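Local coordinates for proximal thread matrix protein 1 (Mytilus galloprovincialis, PDB 4CN9), which probably binds collagen as a matrix protein of the mussel byssus and holds zinc, one ion of it in a MIDAS motif, at residues 277-282 with 424-429; 282-287 with 295-300; 306-311 with 342-347; 385-390 with 410-415; 405-410 with 415-420. One frame throughout, in Å; residues are numbered along the deposited sequence.

Contact 1. Residues 277-282 with 424-429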
# COMPACT_ATOMS: atom_id res chain seq x y z
N LYS A 277 -21.76 14.97 -2.90
CA LYS A 277 -22.66 14.02 -2.25
C LYS A 277 -23.05 12.88 -3.19
O LYS A 277 -23.08 11.71 -2.78
CB LYS A 277 -23.91 14.73 -1.75
CG LYS A 277 -23.67 15.66 -0.58
CD LYS A 277 -24.94 16.47 -0.31
CE LYS A 277 -24.90 17.12 1.04
NZ LYS A 277 -26.11 18.01 1.23
N ASN A 278 -23.35 13.19 -4.45
CA ASN A 278 -23.73 12.15 -5.40
C ASN A 278 -22.60 11.16 -5.60
O ASN A 278 -22.83 9.96 -5.75
CB ASN A 278 -24.14 12.75 -6.74
CG ASN A 278 -25.47 13.50 -6.68
OD1 ASN A 278 -26.18 13.49 -5.67
ND2 ASN A 278 -25.81 14.16 -7.79
N PHE A 279 -21.36 11.65 -5.59
CA PHE A 279 -20.20 10.78 -5.73
C PHE A 279 -20.17 9.77 -4.58
O PHE A 279 -20.02 8.58 -4.79
CB PHE A 279 -18.94 11.66 -5.78
CG PHE A 279 -17.63 10.91 -5.80
CD1 PHE A 279 -17.18 10.30 -6.94
CD2 PHE A 279 -16.82 10.89 -4.68
CE1 PHE A 279 -15.96 9.64 -6.97
CE2 PHE A 279 -15.59 10.24 -4.70
CZ PHE A 279 -15.17 9.63 -5.84
N MET A 280 -20.35 10.25 -3.35
CA MET A 280 -20.35 9.36 -2.20
C MET A 280 -21.53 8.38 -2.19
O MET A 280 -21.37 7.20 -1.88
CB MET A 280 -20.32 10.19 -0.92
CG MET A 280 -19.03 10.96 -0.81
SD MET A 280 -18.87 11.97 0.66
CE MET A 280 -20.26 13.09 0.46
N LYS A 281 -22.72 8.87 -2.55
CA LYS A 281 -23.88 8.00 -2.68
C LYS A 281 -23.68 6.91 -3.75
O LYS A 281 -24.10 5.77 -3.56
CB LYS A 281 -25.14 8.84 -2.98
CG LYS A 281 -25.61 9.61 -1.78
CD LYS A 281 -26.35 10.89 -2.16
CE LYS A 281 -27.43 10.62 -3.15
NZ LYS A 281 -28.10 11.85 -3.65
N ASP A 282 -23.04 7.26 -4.87
CA ASP A 282 -22.75 6.29 -5.92
C ASP A 282 -21.81 5.20 -5.42
O ASP A 282 -21.97 4.03 -5.76
CB ASP A 282 -22.18 6.96 -7.17
CG ASP A 282 -23.23 7.77 -7.94
OD1 ASP A 282 -24.43 7.66 -7.60
OD2 ASP A 282 -22.86 8.52 -8.87
N ASP A 424 -17.55 18.14 -11.34
CA ASP A 424 -18.20 17.43 -12.43
C ASP A 424 -17.35 16.25 -12.89
O ASP A 424 -17.87 15.27 -13.42
CB ASP A 424 -18.42 18.38 -13.62
CG ASP A 424 -19.40 19.50 -13.31
OD1 ASP A 424 -19.00 20.51 -12.69
OD2 ASP A 424 -20.57 19.38 -13.72
N LYS A 425 -16.04 16.34 -12.71
CA LYS A 425 -15.14 15.29 -13.18
C LYS A 425 -14.87 14.21 -12.14
O LYS A 425 -14.04 13.33 -12.36
CB LYS A 425 -13.84 15.89 -13.71
CG LYS A 425 -14.08 16.97 -14.78
CD LYS A 425 -13.04 16.97 -15.91
CE LYS A 425 -11.62 17.09 -15.38
NZ LYS A 425 -10.63 17.48 -16.45
N LEU A 426 -15.58 14.24 -11.01
CA LEU A 426 -15.46 13.16 -10.03
C LEU A 426 -15.82 11.82 -10.64
O LEU A 426 -15.27 10.79 -10.26
CB LEU A 426 -16.29 13.43 -8.77
CG LEU A 426 -15.65 14.35 -7.72
CD1 LEU A 426 -16.66 14.71 -6.65
CD2 LEU A 426 -14.41 13.71 -7.10
N SER A 427 -16.71 11.82 -11.63
CA SER A 427 -17.09 10.58 -12.31
C SER A 427 -15.88 9.89 -12.95
O SER A 427 -15.80 8.66 -13.02
CB SER A 427 -18.13 10.89 -13.39
OG SER A 427 -17.56 11.73 -14.39
N LYS A 428 -14.93 10.69 -13.41
CA LYS A 428 -13.71 10.18 -14.03
C LYS A 428 -12.85 9.29 -13.12
O LYS A 428 -12.08 8.49 -13.62
CB LYS A 428 -12.88 11.37 -14.55
CG LYS A 428 -11.36 11.15 -14.58
CD LYS A 428 -10.60 12.39 -15.11
CE LYS A 428 -10.23 13.39 -14.00
NZ LYS A 428 -9.03 13.00 -13.18
N ILE A 429 -12.96 9.43 -11.80
CA ILE A 429 -12.12 8.66 -10.88
C ILE A 429 -12.93 7.61 -10.11
O ILE A 429 -12.37 6.84 -9.33
CB ILE A 429 -11.38 9.56 -9.84
CG1 ILE A 429 -12.37 10.17 -8.85
CG2 ILE A 429 -10.55 10.63 -10.53
CD1 ILE A 429 -11.70 11.03 -7.78
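Phe-279 of helix 272-285 meets Leu-426 and Ile-429 of the loop just ahead of helix 430-437, a buried contact in the Rossmann-like alpha/beta fold of a von Willebrand factor type A domain. Here the side-chain packing is close and apolar, with one backbone carbonyl beside the ring. One delta methyl of Leu-426, CD2, sits above the centre of the Phe-279 ring at 4.2 Å from the centroid and only 3° off the normal, a CH-pi contact over the face. The ring reaches it because CG of Phe-279 is anti to the backbone N (chi1 175°), and Ile-396 of strand 391-398 packs on the same side chain. Leucine and isoleucine suit the site, offering branched methyls to a flat partner. The loop's solvent side is quite different: Asp-424, Lys-425, Ser-427 and Lys-428 are exposed. On the helix, separately, Lys-281 makes a salt bridge to Asp-326 and a hydrogen bond to Asn-278. Back in the core, CE1 of Phe-279 lies 4.1 Å from CG1 of Ile-429 and 3.6 Å from the carbonyl O of Leu-426.

Contact 2. Residues 282-287 with 295-300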
# COMPACT_ATOMS: atom_id res chain seq x y z
N ASP A 282 -23.04 7.26 -4.87
CA ASP A 282 -22.75 6.29 -5.92
C ASP A 282 -21.81 5.20 -5.42
O ASP A 282 -21.97 4.03 -5.76
CB ASP A 282 -22.18 6.96 -7.17
CG ASP A 282 -23.23 7.77 -7.94
OD1 ASP A 282 -24.43 7.66 -7.60
OD2 ASP A 282 -22.86 8.52 -8.87
N ILE A 283 -20.85 5.57 -4.57
CA ILE A 283 -19.95 4.60 -3.97
C ILE A 283 -20.70 3.65 -3.06
O ILE A 283 -20.49 2.43 -3.10
CB ILE A 283 -18.82 5.33 -3.20
CG1 ILE A 283 -17.91 6.02 -4.22
CG2 ILE A 283 -18.03 4.36 -2.31
CD1 ILE A 283 -16.93 6.96 -3.61
N VAL A 284 -21.59 4.18 -2.24
CA VAL A 284 -22.40 3.35 -1.37
C VAL A 284 -23.15 2.28 -2.17
O VAL A 284 -23.21 1.11 -1.78
CB VAL A 284 -23.38 4.20 -0.53
CG1 VAL A 284 -24.42 3.33 0.15
CG2 VAL A 284 -22.60 5.02 0.51
N ASP A 285 -23.72 2.69 -3.30
CA ASP A 285 -24.50 1.79 -4.14
C ASP A 285 -23.69 0.63 -4.73
O ASP A 285 -24.27 -0.36 -5.17
CB ASP A 285 -25.18 2.56 -5.28
CG ASP A 285 -26.47 3.21 -4.85
OD1 ASP A 285 -27.09 2.75 -3.85
OD2 ASP A 285 -26.89 4.18 -5.52
N ARG A 286 -22.37 0.75 -4.75
CA ARG A 286 -21.53 -0.29 -5.32
C ARG A 286 -21.25 -1.43 -4.35
O ARG A 286 -20.72 -2.47 -4.75
CB ARG A 286 -20.22 0.30 -5.85
CG ARG A 286 -20.45 1.33 -6.93
CD ARG A 286 -20.82 0.68 -8.24
NE ARG A 286 -19.70 -0.07 -8.78
CZ ARG A 286 -18.84 0.40 -9.67
NH1 ARG A 286 -18.98 1.63 -10.17
NH2 ARG A 286 -17.84 -0.36 -10.08
N PHE A 287 -21.62 -1.27 -3.08
CA PHE A 287 -21.46 -2.37 -2.13
C PHE A 287 -22.69 -3.28 -2.13
O PHE A 287 -23.82 -2.84 -2.31
CB PHE A 287 -21.13 -1.85 -0.73
CG PHE A 287 -19.74 -1.28 -0.63
CD1 PHE A 287 -19.48 0.01 -1.05
CD2 PHE A 287 -18.68 -2.05 -0.18
CE1 PHE A 287 -18.20 0.53 -1.00
CE2 PHE A 287 -17.40 -1.53 -0.11
CZ PHE A 287 -17.15 -0.25 -0.52
N THR A 295 -21.32 -4.05 4.82
CA THR A 295 -20.55 -2.82 4.84
C THR A 295 -21.26 -1.76 5.66
O THR A 295 -22.45 -1.48 5.48
CB THR A 295 -20.35 -2.31 3.42
OG1 THR A 295 -19.94 -3.40 2.59
CG2 THR A 295 -19.31 -1.17 3.38
N GLN A 296 -20.52 -1.18 6.59
CA GLN A 296 -21.05 -0.09 7.39
C GLN A 296 -20.38 1.19 6.93
O GLN A 296 -19.22 1.17 6.52
CB GLN A 296 -20.77 -0.37 8.86
CG GLN A 296 -21.62 -1.49 9.40
CD GLN A 296 -21.53 -1.64 10.90
OE1 GLN A 296 -22.55 -1.78 11.57
NE2 GLN A 296 -20.32 -1.62 11.43
N PHE A 297 -21.12 2.29 6.97
CA PHE A 297 -20.62 3.58 6.54
C PHE A 297 -20.73 4.63 7.66
O PHE A 297 -21.61 4.54 8.50
CB PHE A 297 -21.41 4.07 5.32
CG PHE A 297 -21.01 3.41 4.04
CD1 PHE A 297 -19.94 3.87 3.31
CD2 PHE A 297 -21.71 2.32 3.57
CE1 PHE A 297 -19.57 3.26 2.12
CE2 PHE A 297 -21.35 1.71 2.38
CZ PHE A 297 -20.27 2.17 1.66
N ALA A 298 -19.84 5.61 7.64
CA ALA A 298 -19.91 6.74 8.56
C ALA A 298 -19.52 8.00 7.79
O ALA A 298 -18.84 7.92 6.75
CB ALA A 298 -18.95 6.52 9.73
N VAL A 299 -19.95 9.16 8.27
CA VAL A 299 -19.55 10.44 7.70
C VAL A 299 -19.01 11.39 8.77
O VAL A 299 -19.64 11.61 9.82
CB VAL A 299 -20.72 11.13 6.96
CG1 VAL A 299 -20.43 12.61 6.73
CG2 VAL A 299 -21.01 10.42 5.65
N VAL A 300 -17.84 11.96 8.47
CA VAL A 300 -17.25 13.06 9.22
C VAL A 300 -17.06 14.20 8.23
O VAL A 300 -16.61 13.97 7.12
CB VAL A 300 -15.87 12.67 9.79
CG1 VAL A 300 -15.18 13.86 10.47
CG2 VAL A 300 -16.01 11.53 10.79
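Phe-297 lies against Val-284 and Phe-287, and with Thr-295, which touches Phe-287, these side chains form the inner shell. CG2 of Val-284, a gamma methyl of the beta-branched valine, stands over the middle of the Phe-297 ring, 3.8 Å from its centroid and 8° off the normal. At its far end Phe-297 turns an edge toward the face of Phe-287 in an offset edge-to-face pair, with the planes at 81°; CZ of Phe-297 comes 3.6 Å from CD1 of Phe-287. Thr-295 adds its methyl: CG2 lies over a face of Phe-287, off-centre toward the rim, and its OG1 is 3.3 Å from CD2 of the same ring. The methyl points there because CG2 is the branch set anti to the backbone N, OG1 standing anti to the carbonyl carbon (chi1 -47°). The backbone turn leading to Phe-287 carries a bond from Phe-287 N to Val-284 O, 3.1 Å long, and that oxygen also lies in the plane of the Phe-287 ring at its edge. Farther out, Ile-321 touches Val-284 and Phe-297, Ile-255 supports Thr-295 and Phe-297, and Ala-437 and Cys-438 pack on Phe-287. Such helix-to-strand packing belongs to the beta-alpha-beta unit of strand 253-260, helix 272-285 and strand 295-302.

Contact 3. Residues 306-311 with 342-347; sequences ATKQFG and LENARL. With SO4 (sulfate ion), chain G.
The amide nitrogen ND2 of Asn-344 is gripped by two waters that link it to strand 306-310. One accepts from ND2 at 3.0 Å and also from the backbone N of Lys-308 at 2.9 Å; the other takes a weak bond from ND2 and gives its own to the carbonyl O of Ala-306 at 2.7 Å. Beneath this bridge the packing is light: CB of Asn-344 lies 4.0 Å from CB of Ala-306, whose small size lets the helix come near, while OD1 rests 3.6 Å from CB of Lys-308. The extended first torsion of Asn-344 (chi1 -169°) aims its amide at the strand. Were a leucine to stand at Asn-344, both waters would probably lose their helix-side partner and the polar bridge would fail. Lys-308 bends at chi3, and its NZ bonds to a sulfate oxygen, probably from the crystallisation liquor, and to Glu-348 O. The 342-347 part of helix 338-349 runs at 46° to edge strand 306-310, touches Val-300 of strand 295-302, and packs on helix 379-388 through Leu-342 and Arg-346.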
# COMPACT_ATOMS: atom_id res chain seq x y z
N ALA A 306 -13.98 19.76 13.03
CA ALA A 306 -14.59 18.54 12.49
C ALA A 306 -15.82 18.09 13.28
O ALA A 306 -15.93 18.33 14.49
CB ALA A 306 -13.57 17.42 12.39
N THR A 307 -16.74 17.42 12.59
CA THR A 307 -18.01 17.00 13.16
C THR A 307 -18.38 15.63 12.65
O THR A 307 -18.42 15.41 11.43
CB THR A 307 -19.12 18.00 12.75
OG1 THR A 307 -18.74 19.30 13.18
CG2 THR A 307 -20.46 17.65 13.33
N LYS A 308 -18.63 14.70 13.56
CA LYS A 308 -19.20 13.39 13.20
C LYS A 308 -20.67 13.56 12.88
O LYS A 308 -21.47 13.96 13.75
CB LYS A 308 -19.03 12.36 14.32
CG LYS A 308 -19.58 10.97 13.96
CD LYS A 308 -19.16 9.88 14.96
CE LYS A 308 -20.01 9.86 16.21
NZ LYS A 308 -19.77 8.63 17.04
N GLN A 309 -21.04 13.27 11.64
CA GLN A 309 -22.42 13.38 11.19
C GLN A 309 -23.17 12.11 11.52
O GLN A 309 -24.28 12.16 12.06
CB GLN A 309 -22.48 13.66 9.69
CG GLN A 309 -21.81 14.94 9.26
CD GLN A 309 -22.46 16.17 9.88
OE1 GLN A 309 -23.59 16.12 10.33
NE2 GLN A 309 -21.72 17.27 9.92
N PHE A 310 -22.58 10.96 11.19
CA PHE A 310 -23.12 9.70 11.66
C PHE A 310 -22.03 8.64 11.74
O PHE A 310 -21.09 8.64 10.93
CB PHE A 310 -24.33 9.23 10.82
CG PHE A 310 -24.04 9.00 9.34
CD1 PHE A 310 -23.56 7.78 8.89
CD2 PHE A 310 -24.33 9.99 8.40
CE1 PHE A 310 -23.36 7.55 7.53
CE2 PHE A 310 -24.12 9.76 7.06
CZ PHE A 310 -23.63 8.55 6.62
N GLY A 311 -22.14 7.80 12.76
CA GLY A 311 -21.21 6.71 12.97
C GLY A 311 -21.66 5.46 12.25
O GLY A 311 -22.74 5.43 11.63
N LEU A 342 -9.61 13.74 10.19
CA LEU A 342 -8.94 12.47 10.41
C LEU A 342 -8.90 12.08 11.90
O LEU A 342 -9.14 10.92 12.24
CB LEU A 342 -7.52 12.51 9.83
CG LEU A 342 -7.42 12.55 8.30
CD1 LEU A 342 -6.02 12.86 7.87
CD2 LEU A 342 -7.90 11.24 7.67
N GLU A 343 -8.58 13.04 12.77
CA GLU A 343 -8.62 12.81 14.22
C GLU A 343 -10.01 12.33 14.67
O GLU A 343 -10.15 11.38 15.43
CB GLU A 343 -8.25 14.09 15.00
CG GLU A 343 -8.35 13.93 16.53
CD GLU A 343 -8.75 15.23 17.26
OE1 GLU A 343 -9.49 16.09 16.71
OE2 GLU A 343 -8.32 15.39 18.42
N ASN A 344 -11.04 13.01 14.19
CA ASN A 344 -12.40 12.66 14.53
C ASN A 344 -12.74 11.22 14.09
O ASN A 344 -13.35 10.45 14.84
CB ASN A 344 -13.38 13.68 13.92
CG ASN A 344 -14.79 13.53 14.45
OD1 ASN A 344 -15.49 12.57 14.14
ND2 ASN A 344 -15.22 14.50 15.23
N ALA A 345 -12.31 10.84 12.89
CA ALA A 345 -12.57 9.48 12.41
C ALA A 345 -11.87 8.52 13.36
O ALA A 345 -12.43 7.49 13.74
CB ALA A 345 -12.06 9.30 11.00
N ARG A 346 -10.66 8.87 13.77
CA ARG A 346 -9.86 7.99 14.62
C ARG A 346 -10.45 7.82 16.02
O ARG A 346 -10.51 6.70 16.55
CB ARG A 346 -8.43 8.50 14.71
CG ARG A 346 -7.51 7.61 15.54
CD ARG A 346 -6.06 8.07 15.45
NE ARG A 346 -5.85 9.41 16.00
CZ ARG A 346 -5.61 9.68 17.28
NH1 ARG A 346 -5.52 8.70 18.17
NH2 ARG A 346 -5.44 10.93 17.66
N LEU A 347 -10.91 8.92 16.61
CA LEU A 347 -11.37 8.91 17.98
C LEU A 347 -12.86 8.60 18.13
O LEU A 347 -13.28 8.04 19.14
CB LEU A 347 -11.04 10.24 18.66
CG LEU A 347 -9.56 10.58 18.75
CD1 LEU A 347 -9.36 11.95 19.41
CD2 LEU A 347 -8.78 9.50 19.51
S SO4 G . -21.58 5.02 16.61
O1 SO4 G . -21.68 6.48 16.66
O2 SO4 G . -22.18 4.52 15.37
O3 SO4 G . -22.28 4.43 17.74
O4 SO4 G . -20.16 4.69 16.68
O HOH W 1 -15.30 17.25 16.87
O HOH W 2 -17.88 15.31 16.34

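Contact 4. Residues 385-390 with 410-415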
# COMPACT_ATOMS: atom_id res chain seq x y z
N LEU A 385 -1.35 7.46 12.62
CA LEU A 385 -2.04 6.75 13.68
C LEU A 385 -3.16 5.88 13.13
O LEU A 385 -3.30 4.73 13.53
CB LEU A 385 -2.59 7.74 14.71
CG LEU A 385 -1.55 8.48 15.56
CD1 LEU A 385 -2.21 9.29 16.68
CD2 LEU A 385 -0.54 7.52 16.13
N LEU A 386 -3.96 6.42 12.20
CA LEU A 386 -4.97 5.61 11.53
C LEU A 386 -4.36 4.42 10.77
O LEU A 386 -4.85 3.30 10.90
CB LEU A 386 -5.82 6.45 10.57
CG LEU A 386 -6.86 7.38 11.19
CD1 LEU A 386 -7.24 8.47 10.22
CD2 LEU A 386 -8.08 6.61 11.63
N ARG A 387 -3.31 4.65 9.99
CA ARG A 387 -2.74 3.56 9.19
C ARG A 387 -2.11 2.47 10.06
O ARG A 387 -2.19 1.28 9.72
CB ARG A 387 -1.74 4.06 8.14
CG ARG A 387 -2.39 5.00 7.11
CD ARG A 387 -1.41 5.44 6.00
NE ARG A 387 -0.12 5.89 6.52
CZ ARG A 387 0.23 7.15 6.70
NH1 ARG A 387 -0.61 8.13 6.37
NH2 ARG A 387 1.41 7.44 7.22
N LYS A 388 -1.51 2.87 11.18
CA LYS A 388 -0.97 1.91 12.15
C LYS A 388 -2.05 1.02 12.76
O LYS A 388 -1.76 -0.09 13.23
CB LYS A 388 -0.19 2.65 13.25
CG LYS A 388 1.17 3.18 12.78
CD LYS A 388 1.93 3.93 13.87
CE LYS A 388 3.13 4.67 13.29
NZ LYS A 388 4.11 3.76 12.64
N GLU A 389 -3.29 1.49 12.76
CA GLU A 389 -4.42 0.70 13.24
C GLU A 389 -5.03 -0.17 12.14
O GLU A 389 -6.03 -0.82 12.36
CB GLU A 389 -5.52 1.62 13.77
CG GLU A 389 -5.18 2.38 15.03
CD GLU A 389 -6.23 3.45 15.35
OE1 GLU A 389 -7.32 3.44 14.71
OE2 GLU A 389 -5.94 4.29 16.22
N GLY A 390 -4.44 -0.16 10.95
CA GLY A 390 -4.98 -0.95 9.86
C GLY A 390 -5.96 -0.23 8.94
O GLY A 390 -6.57 -0.86 8.06
N ILE A 410 -1.32 11.87 3.65
CA ILE A 410 -2.34 11.15 4.38
C ILE A 410 -2.69 9.80 3.78
O ILE A 410 -3.10 8.92 4.50
CB ILE A 410 -3.65 11.96 4.59
CG1 ILE A 410 -4.43 12.08 3.30
CG2 ILE A 410 -3.36 13.34 5.19
CD1 ILE A 410 -5.85 12.59 3.52
N ALA A 411 -2.57 9.65 2.47
CA ALA A 411 -2.97 8.41 1.82
C ALA A 411 -2.04 7.26 2.18
O ALA A 411 -0.89 7.47 2.56
CB ALA A 411 -3.01 8.58 0.32
N SER A 412 -2.56 6.04 2.04
CA SER A 412 -1.80 4.83 2.34
C SER A 412 -0.77 4.56 1.25
O SER A 412 0.19 3.79 1.43
CB SER A 412 -2.74 3.62 2.49
OG SER A 412 -3.45 3.65 3.73
N SER A 413 -0.98 5.21 0.10
CA SER A 413 -0.08 5.11 -1.02
C SER A 413 -0.38 6.25 -1.98
O SER A 413 -1.51 6.70 -2.09
CB SER A 413 -0.28 3.76 -1.72
OG SER A 413 0.48 3.73 -2.91
N GLU A 414 0.65 6.71 -2.70
CA GLU A 414 0.43 7.71 -3.74
C GLU A 414 -0.44 7.18 -4.87
O GLU A 414 -1.08 7.94 -5.58
CB GLU A 414 1.77 8.26 -4.28
CG GLU A 414 1.58 9.45 -5.20
CD GLU A 414 2.85 10.27 -5.43
OE1 GLU A 414 3.85 10.10 -4.70
OE2 GLU A 414 2.83 11.12 -6.35
N GLU A 415 -0.53 5.86 -5.00
CA GLU A 415 -1.47 5.27 -5.93
C GLU A 415 -2.93 5.49 -5.51
O GLU A 415 -3.85 5.34 -6.33
CB GLU A 415 -1.20 3.77 -6.09
CG GLU A 415 0.17 3.47 -6.68
CD GLU A 415 0.24 3.82 -8.14
OE1 GLU A 415 -0.83 3.89 -8.79
OE2 GLU A 415 1.36 4.05 -8.65
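Arg-387 supplies the polar link: its NH1 donates to the carbonyl O of Ile-410 at 3.2 Å. The bond is bent, 138° at the hydrogen, and although the oxygen lies near the guanidinium plane, the nitrogen stands well above the plane of the carbonyl. A weak second bond runs from NH1 to Asn-409 O, so the guanidinium helps satisfy carbonyls at the C-terminal end of helix 404-410, where a positive charge would probably be favoured by the helix dipole. OG of Ser-412 is itself bound to Ile-393 N of strand 391-398. Substituting an alanine for Arg-387 would probably leave the Ile-410 carbonyl without this donor and open a gap beside Ser-412. Among the turns, Gly-390 ends helix 379-388 as a Schellman motif, its positive phi calling for glycine, and Ser-413 forms an ST turn, OG accepting from Glu-415 N at 3.2 Å. The van der Waals part belongs to the arginine stem: CD lies 3.5 Å from OG and 3.7 Å from CA of Ser-412. The bend at chi3 (-47°) lets the stem lie along Ser-412 while the head turns to the helix end. Toward the first von Willebrand factor type A domain, Ala-411 O accepts from Lys-218 NZ.

Contact 5. Residues 405-410 with 415-420; sequences SELINI and EYVFTT
Leu-407 of helix 404-410 faces Val-417 of edge strand 417-420, and each puts a different part of itself to the other. CG1 of Val-417, the branch anti to its backbone N (chi1 169°), meets CB of Leu-407 at 3.9 Å. Its other methyl, CG2, turns instead toward the helix backbone, 3.8 Å from the carbonyl O of Leu-407 and 4.0 Å from CA of Ile-408. Val-417 thus packs against the helix backbone between Leu-407 and Ile-408, and the flank of Ile-408 completes the contact, CG1 standing 4.2 Å from CG2 of Val-417. Farther along the strand, CD1 at the tip of Leu-407 reaches CG2 of Thr-419 at 3.9 Å, the two side chains crossing obliquely, and lies 4.0 Å from the carbonyl O of Phe-418. Only the methyl of the threonine takes part. Leu-407 also packs on Ala-395 of strand 391-398, so this one buried leucine serves both strands of the beta-alpha-beta crossover formed by strand 391-398, helix 404-410 and strand 417-420. Helix segment 405-410 runs nearly antiparallel to strand 417-420, at 154°, with their axes 8.7 Å apart, as expected of a crossover helix. Phe-418 packs on Val-433 and Leu-436 of helix 430-437, so the strand is flanked by helices on two faces. Between these segments, van der Waals and apolar packing probably does most of the holding.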
# COMPACT_ATOMS: atom_id res chain seq x y z
N SER A 405 0.70 17.55 -1.88
CA SER A 405 1.63 17.08 -0.86
C SER A 405 0.87 16.50 0.34
O SER A 405 1.23 15.46 0.89
CB SER A 405 2.48 18.25 -0.38
OG SER A 405 1.65 19.37 -0.19
N GLU A 406 -0.18 17.20 0.75
CA GLU A 406 -1.00 16.79 1.89
C GLU A 406 -1.79 15.52 1.58
O GLU A 406 -1.91 14.63 2.43
CB GLU A 406 -1.92 17.94 2.32
CG GLU A 406 -1.14 19.16 2.80
CD GLU A 406 -2.00 20.31 3.35
OE1 GLU A 406 -3.21 20.40 3.05
OE2 GLU A 406 -1.42 21.13 4.09
N LEU A 407 -2.31 15.42 0.36
CA LEU A 407 -2.98 14.20 -0.08
C LEU A 407 -2.00 13.04 0.02
O LEU A 407 -2.34 11.97 0.53
CB LEU A 407 -3.50 14.34 -1.50
CG LEU A 407 -4.50 15.45 -1.79
CD1 LEU A 407 -4.89 15.38 -3.25
CD2 LEU A 407 -5.71 15.37 -0.87
N ILE A 408 -0.79 13.26 -0.46
CA ILE A 408 0.23 12.22 -0.46
C ILE A 408 0.61 11.85 0.97
O ILE A 408 0.78 10.66 1.27
CB ILE A 408 1.49 12.66 -1.27
CG1 ILE A 408 1.19 12.68 -2.77
CG2 ILE A 408 2.65 11.71 -0.99
CD1 ILE A 408 2.26 13.44 -3.61
N ASN A 409 0.70 12.83 1.86
CA ASN A 409 1.00 12.53 3.26
C ASN A 409 -0.04 11.65 3.94
O ASN A 409 0.30 10.79 4.75
CB ASN A 409 1.15 13.80 4.09
CG ASN A 409 2.40 14.58 3.73
OD1 ASN A 409 3.28 14.09 3.02
ND2 ASN A 409 2.49 15.80 4.25
N ILE A 410 -1.32 11.87 3.65
CA ILE A 410 -2.34 11.15 4.38
C ILE A 410 -2.69 9.80 3.78
O ILE A 410 -3.10 8.92 4.50
CB ILE A 410 -3.65 11.96 4.59
CG1 ILE A 410 -4.43 12.08 3.30
CG2 ILE A 410 -3.36 13.34 5.19
CD1 ILE A 410 -5.85 12.59 3.52
N GLU A 415 -0.53 5.86 -5.00
CA GLU A 415 -1.47 5.27 -5.93
C GLU A 415 -2.93 5.49 -5.51
O GLU A 415 -3.85 5.34 -6.33
CB GLU A 415 -1.20 3.77 -6.09
CG GLU A 415 0.17 3.47 -6.68
CD GLU A 415 0.24 3.82 -8.14
OE1 GLU A 415 -0.83 3.89 -8.79
OE2 GLU A 415 1.36 4.05 -8.65
N TYR A 416 -3.13 5.84 -4.23
CA TYR A 416 -4.48 6.02 -3.68
C TYR A 416 -4.81 7.50 -3.55
O TYR A 416 -5.73 7.87 -2.81
CB TYR A 416 -4.63 5.37 -2.30
CG TYR A 416 -4.24 3.90 -2.19
CD1 TYR A 416 -3.95 3.12 -3.32
CD2 TYR A 416 -4.16 3.29 -0.95
CE1 TYR A 416 -3.58 1.78 -3.19
CE2 TYR A 416 -3.80 1.95 -0.82
CZ TYR A 416 -3.52 1.20 -1.93
OH TYR A 416 -3.14 -0.11 -1.76
N VAL A 417 -4.06 8.33 -4.27
CA VAL A 417 -4.26 9.77 -4.37
C VAL A 417 -4.88 10.13 -5.73
O VAL A 417 -4.39 9.73 -6.78
CB VAL A 417 -2.91 10.53 -4.25
CG1 VAL A 417 -3.06 12.01 -4.62
CG2 VAL A 417 -2.33 10.38 -2.88
N PHE A 418 -5.95 10.92 -5.69
CA PHE A 418 -6.67 11.29 -6.90
C PHE A 418 -6.91 12.79 -6.89
O PHE A 418 -7.16 13.38 -5.83
CB PHE A 418 -8.02 10.58 -6.96
CG PHE A 418 -7.92 9.09 -6.99
CD1 PHE A 418 -7.84 8.36 -5.81
CD2 PHE A 418 -7.88 8.42 -8.20
CE1 PHE A 418 -7.74 6.98 -5.85
CE2 PHE A 418 -7.77 7.05 -8.24
CZ PHE A 418 -7.70 6.32 -7.07
N THR A 419 -6.82 13.41 -8.07
CA THR A 419 -7.07 14.84 -8.23
C THR A 419 -7.94 15.06 -9.48
O THR A 419 -7.82 14.34 -10.47
CB THR A 419 -5.76 15.68 -8.36
OG1 THR A 419 -5.04 15.30 -9.54
CG2 THR A 419 -4.83 15.48 -7.16
N THR A 420 -8.85 16.03 -9.39
CA THR A 420 -9.66 16.41 -10.55
C THR A 420 -9.81 17.92 -10.53
O THR A 420 -9.78 18.54 -9.48
CB THR A 420 -11.09 15.74 -10.57
OG1 THR A 420 -11.90 16.20 -9.47
CG2 THR A 420 -10.99 14.22 -10.48

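How the contacts relate
All five contacts lie within the second von Willebrand factor type A domain, around one mixed six-stranded sheet. Contacts 1 and 2 both use helix 272-285, sharing Asp-282, with centres about 13 Å apart, and contact 1 closes the long loop that encloses the other four. Contact 3 holds one outermost strand, 306-310, and contact 5 the other, 417-420; their centres lie about 20 Å apart. Contacts 4 and 5 share Ile-410 and Glu-415 and cross along the chain, about 11 Å between centres. Contacts 2, 3 and 5 pack helices against strands, while 1 and 4 join helices to loops, all away from the zinc sites.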